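Local coordinates for RV1873 (Mycobacterium tuberculosis, PDB 2JEK), which is of unknown function but belongs to the DUF1810 family and folds as an all-helical, right-handed superhelix, at residues F13-Q17 and W39-P43; Q44-L48 and R137-L142. The contacts are given in a common frame with arbitrary orientation. Residues are numbered along the deposited sequence.

Interaction 1: F13-Q17 and W39-P43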
loop_
_atom_site.group_PDB
_atom_site.type_symbol
_atom_site.label_atom_id
_atom_site.label_comp_id
_atom_site.label_asym_id
_atom_site.label_seq_id
_atom_site.Cartn_x
_atom_site.Cartn_y
_atom_site.Cartn_z
ATOM N N PHE A 13 1.961 6.219 -11.044
ATOM C CA PHE A 13 2.189 6.337 -9.607
ATOM C C PHE A 13 3.251 7.388 -9.307
ATOM O O PHE A 13 3.104 8.176 -8.378
ATOM C CB PHE A 13 2.586 4.997 -8.990
ATOM C CG PHE A 13 1.511 3.946 -9.053
ATOM C CD1 PHE A 13 0.435 3.978 -8.171
ATOM C CD2 PHE A 13 1.607 2.901 -9.964
ATOM C CE1 PHE A 13 -0.543 3.000 -8.231
ATOM C CE2 PHE A 13 0.638 1.910 -10.034
ATOM C CZ PHE A 13 -0.431 1.956 -9.148
ATOM N N VAL A 14 4.313 7.413 -10.111
ATOM C CA VAL A 14 5.373 8.392 -9.904
ATOM C C VAL A 14 4.811 9.813 -9.980
ATOM O O VAL A 14 5.100 10.633 -9.125
ATOM C CB VAL A 14 6.530 8.216 -10.927
ATOM C CG1 VAL A 14 7.554 9.346 -10.800
ATOM C CG2 VAL A 14 7.205 6.854 -10.756
ATOM N N TYR A 15 3.991 10.083 -10.993
ATOM C CA TYR A 15 3.470 11.425 -11.187
ATOM C C TYR A 15 2.388 11.803 -10.184
ATOM O O TYR A 15 2.272 12.967 -9.832
ATOM C CB TYR A 15 2.969 11.620 -12.629
ATOM C CG TYR A 15 3.993 11.318 -13.712
ATOM C CD1 TYR A 15 5.320 11.686 -13.562
ATOM C CD2 TYR A 15 3.613 10.682 -14.883
ATOM C CE1 TYR A 15 6.262 11.406 -14.555
ATOM C CE2 TYR A 15 4.535 10.416 -15.892
ATOM C CZ TYR A 15 5.851 10.785 -15.717
ATOM O OH TYR A 15 6.780 10.522 -16.690
ATOM N N ALA A 16 1.584 10.832 -9.748
ATOM C CA ALA A 16 0.589 11.082 -8.692
ATOM C C ALA A 16 1.281 11.391 -7.370
ATOM O O ALA A 16 0.847 12.257 -6.611
ATOM C CB ALA A 16 -0.348 9.882 -8.529
ATOM N N GLN A 17 2.366 10.677 -7.100
ATOM C CA GLN A 17 3.108 10.893 -5.866
ATOM C C GLN A 17 3.844 12.228 -5.823
ATOM O O GLN A 17 4.002 12.813 -4.756
ATOM C CB GLN A 17 4.104 9.757 -5.619
ATOM C CG GLN A 17 3.466 8.426 -5.221
ATOM C CD GLN A 17 4.509 7.343 -4.997
ATOM O OE1 GLN A 17 5.703 7.597 -5.095
ATOM N NE2 GLN A 17 4.057 6.128 -4.719
ATOM N N TRP A 39 -4.593 5.807 -2.570
ATOM C CA TRP A 39 -4.664 4.924 -3.731
ATOM C C TRP A 39 -3.321 4.720 -4.401
ATOM O O TRP A 39 -3.062 3.651 -4.959
ATOM C CB TRP A 39 -5.674 5.418 -4.776
ATOM C CG TRP A 39 -6.893 6.078 -4.210
ATOM C CD1 TRP A 39 -8.113 5.497 -3.950
ATOM C CD2 TRP A 39 -7.017 7.455 -3.841
ATOM N NE1 TRP A 39 -8.972 6.435 -3.432
ATOM C CE2 TRP A 39 -8.328 7.640 -3.355
ATOM C CE3 TRP A 39 -6.145 8.551 -3.872
ATOM C CZ2 TRP A 39 -8.789 8.883 -2.902
ATOM C CZ3 TRP A 39 -6.602 9.787 -3.419
ATOM C CH2 TRP A 39 -7.914 9.939 -2.941
ATOM N N PHE A 40 -2.472 5.743 -4.353
ATOM C CA PHE A 40 -1.224 5.711 -5.112
ATOM C C PHE A 40 0.032 5.727 -4.228
ATOM O O PHE A 40 1.143 5.819 -4.735
ATOM C CB PHE A 40 -1.206 6.804 -6.198
ATOM C CG PHE A 40 -1.520 8.183 -5.699
ATOM C CD1 PHE A 40 -0.562 8.932 -5.015
ATOM C CD2 PHE A 40 -2.779 8.744 -5.917
ATOM C CE1 PHE A 40 -0.845 10.212 -4.562
ATOM C CE2 PHE A 40 -3.069 10.037 -5.480
ATOM C CZ PHE A 40 -2.096 10.763 -4.792
ATOM N N VAL A 41 -0.171 5.619 -2.908
ATOM C CA VAL A 41 0.923 5.464 -1.928
ATOM C C VAL A 41 0.957 4.021 -1.378
ATOM O O VAL A 41 2.037 3.439 -1.239
ATOM C CB VAL A 41 0.792 6.494 -0.770
ATOM C CG1 VAL A 41 1.786 6.205 0.372
ATOM C CG2 VAL A 41 1.007 7.902 -1.304
ATOM N N PHE A 42 -0.222 3.464 -1.069
ATOM C CA PHE A 42 -0.333 2.079 -0.634
ATOM C C PHE A 42 -1.277 1.386 -1.605
ATOM O O PHE A 42 -2.458 1.178 -1.305
ATOM C CB PHE A 42 -0.878 2.010 0.803
ATOM C CG PHE A 42 0.120 2.410 1.850
ATOM C CD1 PHE A 42 1.216 1.595 2.139
ATOM C CD2 PHE A 42 -0.044 3.588 2.562
ATOM C CE1 PHE A 42 2.128 1.948 3.127
ATOM C CE2 PHE A 42 0.873 3.943 3.565
ATOM C CZ PHE A 42 1.953 3.129 3.842
ATOM N N PRO A 43 -0.762 1.034 -2.793
ATOM C CA PRO A 43 -1.670 0.535 -3.815
ATOM C C PRO A 43 -2.275 -0.817 -3.486
ATOM O O PRO A 43 -1.659 -1.642 -2.799
ATOM C CB PRO A 43 -0.774 0.431 -5.058
ATOM C CG PRO A 43 0.389 1.365 -4.758
ATOM C CD PRO A 43 0.617 1.136 -3.298
#

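Interaction 2: Q44-L48 and R137-L142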
loop_
_atom_site.group_PDB
_atom_site.type_symbol
_atom_site.label_atom_id
_atom_site.label_comp_id
_atom_site.label_asym_id
_atom_site.label_seq_id
_atom_site.Cartn_x
_atom_site.Cartn_y
_atom_site.Cartn_z
ATOM N N GLN A 44 -3.487 -1.035 -3.989
ATOM C CA GLN A 44 -4.195 -2.292 -3.792
ATOM C C GLN A 44 -4.666 -2.822 -5.148
ATOM O O GLN A 44 -4.656 -2.102 -6.149
ATOM C CB GLN A 44 -5.392 -2.091 -2.860
ATOM C CG GLN A 44 -6.501 -1.222 -3.459
ATOM C CD GLN A 44 -7.664 -1.020 -2.528
ATOM O OE1 GLN A 44 -8.798 -0.835 -2.963
ATOM N NE2 GLN A 44 -7.392 -1.046 -1.237
ATOM N N LEU A 45 -5.102 -4.081 -5.173
ATOM C CA LEU A 45 -5.561 -4.677 -6.420
ATOM C C LEU A 45 -6.746 -3.944 -7.005
ATOM O O LEU A 45 -7.672 -3.545 -6.296
ATOM C CB LEU A 45 -5.950 -6.144 -6.246
ATOM C CG LEU A 45 -4.809 -7.157 -6.205
ATOM C CD1 LEU A 45 -5.387 -8.559 -5.995
ATOM C CD2 LEU A 45 -3.970 -7.121 -7.466
ATOM N N ARG A 46 -6.715 -3.781 -8.322
ATOM C CA ARG A 46 -7.839 -3.245 -9.055
ATOM C C ARG A 46 -9.007 -4.211 -8.864
ATOM O O ARG A 46 -8.808 -5.425 -8.804
ATOM C CB ARG A 46 -7.466 -3.131 -10.533
ATOM C CG ARG A 46 -8.581 -2.608 -11.422
ATOM C CD ARG A 46 -8.043 -2.268 -12.801
ATOM N NE ARG A 46 -7.186 -1.080 -12.783
ATOM C CZ ARG A 46 -6.099 -0.925 -13.537
ATOM N NH1 ARG A 46 -5.708 -1.897 -14.359
ATOM N NH2 ARG A 46 -5.394 0.198 -13.461
ATOM N N GLY A 47 -10.210 -3.671 -8.724
ATOM C CA GLY A 47 -11.378 -4.519 -8.526
ATOM C C GLY A 47 -11.839 -4.500 -7.085
ATOM O O GLY A 47 -12.977 -4.863 -6.788
ATOM N N LEU A 48 -10.965 -4.079 -6.176
ATOM C CA LEU A 48 -11.361 -3.925 -4.774
ATOM C C LEU A 48 -12.174 -2.661 -4.496
ATOM O O LEU A 48 -13.100 -2.688 -3.691
ATOM C CB LEU A 48 -10.145 -3.979 -3.846
ATOM C CG LEU A 48 -9.408 -5.318 -3.830
ATOM C CD1 LEU A 48 -8.139 -5.181 -2.993
ATOM C CD2 LEU A 48 -10.305 -6.435 -3.279
ATOM N N ARG A 137 -10.398 -10.543 0.419
ATOM C CA ARG A 137 -10.714 -10.350 -0.989
ATOM C C ARG A 137 -9.446 -10.352 -1.850
ATOM O O ARG A 137 -9.457 -10.867 -2.966
ATOM C CB ARG A 137 -11.520 -9.063 -1.179
ATOM C CG ARG A 137 -12.932 -9.129 -0.558
ATOM C CD ARG A 137 -13.580 -7.756 -0.511
ATOM N NE ARG A 137 -14.088 -7.343 -1.818
ATOM C CZ ARG A 137 -14.069 -6.092 -2.279
ATOM N NH1 ARG A 137 -13.548 -5.107 -1.551
ATOM N NH2 ARG A 137 -14.555 -5.832 -3.484
ATOM N N THR A 138 -8.352 -9.808 -1.325
ATOM C CA THR A 138 -7.076 -9.824 -2.050
ATOM C C THR A 138 -6.541 -11.250 -2.217
ATOM O O THR A 138 -6.089 -11.642 -3.297
ATOM C CB THR A 138 -6.026 -8.941 -1.340
ATOM O OG1 THR A 138 -6.451 -7.571 -1.383
ATOM C CG2 THR A 138 -4.672 -9.040 -2.034
ATOM N N VAL A 139 -6.555 -12.019 -1.136
ATOM C CA VAL A 139 -6.077 -13.407 -1.201
ATOM C C VAL A 139 -6.882 -14.198 -2.236
ATOM O O VAL A 139 -6.310 -14.965 -3.021
ATOM C CB VAL A 139 -6.100 -14.105 0.193
ATOM C CG1 VAL A 139 -5.690 -15.582 0.081
ATOM C CG2 VAL A 139 -5.191 -13.379 1.181
ATOM N N ALA A 140 -8.191 -13.974 -2.261
ATOM C CA ALA A 140 -9.062 -14.659 -3.218
ATOM C C ALA A 140 -8.719 -14.283 -4.659
ATOM O O ALA A 140 -8.591 -15.164 -5.515
ATOM C CB ALA A 140 -10.527 -14.382 -2.915
ATOM N N LEU A 141 -8.564 -12.985 -4.925
ATOM C CA LEU A 141 -8.236 -12.507 -6.272
ATOM C C LEU A 141 -6.870 -12.985 -6.752
ATOM O O LEU A 141 -6.637 -13.078 -7.960
ATOM C CB LEU A 141 -8.281 -10.973 -6.343
ATOM C CG LEU A 141 -9.627 -10.243 -6.384
ATOM C CD1 LEU A 141 -9.421 -8.755 -6.137
ATOM C CD2 LEU A 141 -10.331 -10.461 -7.730
ATOM N N LEU A 142 -5.964 -13.264 -5.814
ATOM C CA LEU A 142 -4.609 -13.707 -6.155
ATOM C C LEU A 142 -4.435 -15.225 -6.283
ATOM O O LEU A 142 -3.379 -15.690 -6.714
ATOM C CB LEU A 142 -3.586 -13.174 -5.148
ATOM C CG LEU A 142 -3.321 -11.669 -5.160
ATOM C CD1 LEU A 142 -2.391 -11.326 -4.027
ATOM C CD2 LEU A 142 -2.742 -11.194 -6.495
HETATM O O HOH W 1 -4.837 -5.650 -2.727
#

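Interaction 1: F13-Q17 and W39-P43
The F40 ring is the apolar centre of this buried contact between helix 11-17 and the short helix 38-41. A16 lays its methyl flat on one face of that ring, in a CH-pi contact: A16 CB is 3.6 Å from the ring centroid and 16° off the normal, with F40 CG its closest ring atom at 3.5 Å. The p rotamer of F40 (chi1 52°) sends the ring along the 13-17 helix beside A16, and F40 CE1 lies 3.4 Å from A16 O. One turn back, F13 covers the root of the same side chain, where the CA atoms of F13 and F40 come within 5.7 Å. F13 meets F40 edge-on, CD1 being 3.8 Å from F40 CB, and carries the apolar patch on to the proline ring, with F13 CE1 4.0 Å from P43 CG. The polar edge is formed by Q17, whose extended amide crosses to the backbone of F40: Q17 NE2 donates to F40 O at 2.9 Å with a nearly straight N-H...O angle of 172°. The F40 carbonyl thus gains a side-chain partner, while Q17 OE1 accepts from R77, tying in helix 74-87. Helices and a loop enclose the pair, with no strand in the chain: Y68 of helix 62-70 meets F13 edge-to-face, Y57, from the loop after helix 52-56, does the same to F40, L74 of helix 74-87 touches F13 and Q17, and helix 101-115 takes F42 and the hydroxyl bond from S108 to P43 O.

Interaction 2: Q44-L48 and R137-L142
A type II beta turn, L45 to L48, packs against one side of helix 136-143 in this all-helical superhelix. The turn holds G47 at phi 104°, psi -19°, where a side chain would be jammed against the preceding carbonyl; lacking one, G47 leaves the turn to present two leucine bumps, L45 and L48. The CA-to-CB bond of L45 points toward the helix, and its tip drops among T138, L141 and L142: L45 CD1 lies 3.8 Å from L141 CB, 3.8 Å from L142 CD2 and 4.1 Å from T138 CG2. L48 fills the neighbouring hollow, bounded by R137, T138 and L141. Its CD2 sits 3.6 Å from R137 CB and 3.8 Å from L141 CD1, while L48 CD1 is 3.3 Å from T138 OG1. The L141 side chain rises from the helix between the two leucines, touching both, and R137 folds over the outer side of L48, with one guanidinium face above L48 CD2. Toward the interior, L111 of helix 101-115 touches L45 and T110 touches T138, whereas R137 and L141 are exposed. At the outer end R137 NH1 donates to L48 O at 3.3 Å. A weak second bond runs from R137 NH2 to L48 O at 3.5 Å, so the arginine clasps the end of the turn. A water fills the gap left beside L45: T138 OG1, itself bonded to D135 just before the segment, accepts from this water at 2.8 Å, and L45 N donates to the same water at 2.9 Å.

From the N terminus, helix 11-17 leads through helix 21-29 to helix 38-41, where interaction 1 closes a loop with 21 residues between its segments. The chain passes directly from P43 into Q44, the start of interaction 2, which closes only 88 intervening residues later, on helix 136-143. The two closures therefore run in series, neither nested nor crossed. The centres of interaction 1 and interaction 2 lie about 17 Å apart, and apart from that junction the segments do not touch. The continuous run 39-48 thus ties the fold's first helix at one end and its last at the other, with helix 101-115 flanking both contacts.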